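PDB 4UX5: transcription factor MBP1 from Magnaporthe oryzae, which binds DNA through its N-terminal winged helix-turn-helix domain and probably acts as an activator of RNA polymerase II transcription. Local coordinates for residues E70-K73 / D74-K78. Numbering follows the deposited sequence.
Sequences EVQK and DQHEK. With nucleotides of chain C.
A DNA-phosphate contact forms where helix 60-71 gives way to strand 77-79, made by the side chains of Q72 and K78, with H76 packed beneath Q72. Each takes a different oxygen of the DT11 phosphate of chain C. From Q72, NE2 donates to OP2 at 3.1 Å with an N-H...O angle of 157°; K78 NZ lies very close to OP1, where a hydrogen bond is consistent with the charges but its exact geometry is doubtful. The Q72 and K78 side chains cross at about a right angle, and Q72 NE2 lies 3.6 Å from K78 CD. The Q72 chain is extended beyond CG (chi2 -180°), which carries NE2 out to the phosphate.

Next to the phosphate contact the chain reverses through a type I beta turn from V71 to D74, evidenced by the 3.2 Å hydrogen bond from D74 N to V71 O. Q72 CA sits over one face of the H76 ring, 3.9 Å from the centroid and nearly on the ring normal, a CH-pi contact, while Q72 CG approaches H76 NE2 at 3.8 Å. H76 ND1 donates to D74 O at 2.8 Å, almost in line with the carbonyl though the oxygen lies slightly out of the ring plane, and this bond helps set the ring rotation. With chi1 at 76°, H76 CG lies between its backbone N and carbonyl carbon, bringing the ring back to the turn.

V71 and H76 also touch I91 of strand 88-91, joining the turn to the sheet. A helix running through a type I turn and a short loop into a strand, with side-chain contacts to a DNA backbone phosphate at the junction, fits the winged helix-turn-helix architecture of this KilA-N (APSES) domain.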
loop_
_atom_site.group_PDB
_atom_site.type_symbol
_atom_site.label_atom_id
_atom_site.label_comp_id
_atom_site.label_asym_id
_atom_site.label_seq_id
_atom_site.Cartn_x
_atom_site.Cartn_y
_atom_site.Cartn_z
ATOM N N GLU A 70 -12.567 4.419 11.257
ATOM C CA GLU A 70 -13.408 5.564 10.920
ATOM C C GLU A 70 -13.174 6.072 9.501
ATOM O O GLU A 70 -14.087 6.074 8.673
ATOM C CB GLU A 70 -13.170 6.699 11.921
ATOM C CG GLU A 70 -13.442 6.317 13.366
ATOM C CD GLU A 70 -12.929 7.348 14.350
ATOM O OE1 GLU A 70 -12.590 8.470 13.918
ATOM O OE2 GLU A 70 -12.859 7.032 15.557
ATOM N N VAL A 71 -11.946 6.500 9.229
ATOM C CA VAL A 71 -11.606 7.120 7.954
ATOM C C VAL A 71 -11.751 6.161 6.770
ATOM O O VAL A 71 -12.278 6.538 5.722
ATOM C CB VAL A 71 -10.168 7.677 7.979
ATOM C CG1 VAL A 71 -9.849 8.385 6.673
ATOM C CG2 VAL A 71 -9.991 8.624 9.155
ATOM N N GLN A 72 -11.299 4.921 6.940
ATOM C CA GLN A 72 -11.336 3.938 5.857
ATOM C C GLN A 72 -12.752 3.498 5.496
ATOM O O GLN A 72 -12.966 2.893 4.445
ATOM C CB GLN A 72 -10.501 2.707 6.219
ATOM C CG GLN A 72 -9.004 2.882 6.022
ATOM C CD GLN A 72 -8.220 1.639 6.393
ATOM O OE1 GLN A 72 -8.798 0.590 6.681
ATOM N NE2 GLN A 72 -6.896 1.749 6.392
ATOM N N LYS A 73 -13.716 3.799 6.359
ATOM C CA LYS A 73 -15.097 3.387 6.127
ATOM C C LYS A 73 -15.824 4.344 5.187
ATOM O O LYS A 73 -17.019 4.191 4.937
ATOM C CB LYS A 73 -15.851 3.274 7.454
ATOM C CG LYS A 73 -15.353 2.142 8.334
ATOM C CD LYS A 73 -15.410 0.812 7.594
ATOM C CE LYS A 73 -14.791 -0.309 8.415
ATOM N NZ LYS A 73 -14.827 -1.610 7.692
ATOM N N ASP A 74 -15.093 5.325 4.668
ATOM C CA ASP A 74 -15.639 6.259 3.691
ATOM C C ASP A 74 -14.775 6.278 2.436
ATOM O O ASP A 74 -13.868 5.462 2.284
ATOM C CB ASP A 74 -15.743 7.669 4.280
ATOM C CG ASP A 74 -16.769 7.767 5.395
ATOM O OD1 ASP A 74 -17.774 7.025 5.350
ATOM O OD2 ASP A 74 -16.570 8.589 6.316
ATOM N N GLN A 75 -15.065 7.217 1.543
ATOM C CA GLN A 75 -14.290 7.407 0.323
ATOM C C GLN A 75 -12.837 7.733 0.663
ATOM O O GLN A 75 -12.565 8.729 1.333
ATOM C CB GLN A 75 -14.910 8.525 -0.516
ATOM C CG GLN A 75 -14.710 8.405 -2.013
ATOM C CD GLN A 75 -15.434 9.505 -2.768
ATOM O OE1 GLN A 75 -16.013 10.409 -2.164
ATOM N NE2 GLN A 75 -15.405 9.434 -4.093
ATOM N N HIS A 76 -11.906 6.897 0.210
ATOM C CA HIS A 76 -10.502 7.081 0.572
ATOM C C HIS A 76 -9.527 6.406 -0.390
ATOM O O HIS A 76 -9.896 5.505 -1.144
ATOM C CB HIS A 76 -10.255 6.559 1.988
ATOM C CG HIS A 76 -10.204 5.067 2.079
ATOM N ND1 HIS A 76 -11.326 4.274 1.964
ATOM C CD2 HIS A 76 -9.164 4.220 2.272
ATOM C CE1 HIS A 76 -10.980 3.006 2.082
ATOM N NE2 HIS A 76 -9.674 2.945 2.271
ATOM N N GLU A 77 -8.277 6.855 -0.346
ATOM C CA GLU A 77 -7.199 6.271 -1.137
ATOM C C GLU A 77 -5.931 6.173 -0.295
ATOM O O GLU A 77 -5.466 7.172 0.258
ATOM C CB GLU A 77 -6.934 7.102 -2.395
ATOM C CG GLU A 77 -5.693 6.679 -3.173
ATOM C CD GLU A 77 -5.257 7.715 -4.194
ATOM O OE1 GLU A 77 -5.909 8.778 -4.281
ATOM O OE2 GLU A 77 -4.258 7.470 -4.907
ATOM N N LYS A 78 -5.374 4.972 -0.197
ATOM C CA LYS A 78 -4.161 4.757 0.585
ATOM C C LYS A 78 -2.920 4.769 -0.302
ATOM O O LYS A 78 -2.886 4.119 -1.347
ATOM C CB LYS A 78 -4.249 3.440 1.357
ATOM C CG LYS A 78 -5.251 3.469 2.495
ATOM C CD LYS A 78 -5.449 2.093 3.102
ATOM C CE LYS A 78 -6.189 1.172 2.149
ATOM N NZ LYS A 78 -6.497 -0.142 2.778
ATOM P P DT C 11 -3.940 -0.806 5.442
ATOM O OP1 DT C 11 -4.733 -0.981 4.205
ATOM O OP2 DT C 11 -4.583 -0.284 6.668
ATOM O "O5'" DT C 11 -3.247 -2.199 5.803
ATOM C "C5'" DT C 11 -3.095 -2.588 7.157
ATOM C "C4'" DT C 11 -1.927 -3.544 7.311
ATOM O "O4'" DT C 11 -0.741 -2.790 7.609
ATOM C "C3'" DT C 11 -2.074 -4.550 8.447
ATOM O "O3'" DT C 11 -2.384 -5.827 7.922
ATOM C "C2'" DT C 11 -0.711 -4.552 9.158
ATOM C "C1'" DT C 11 0.145 -3.597 8.331
ATOM N N1 DT C 11 0.987 -2.711 9.165
ATOM C C2 DT C 11 2.311 -3.030 9.369
ATOM O O2 DT C 11 2.842 -4.013 8.888
ATOM N N3 DT C 11 2.999 -2.146 10.162
ATOM C C4 DT C 11 2.504 -1.002 10.758
ATOM O O4 DT C 11 3.197 -0.269 11.452
ATOM C C5 DT C 11 1.114 -0.739 10.500
ATOM C C6 DT C 11 0.423 -1.586 9.730
HETATM O O HOH W 1 -13.505 9.667 5.640
#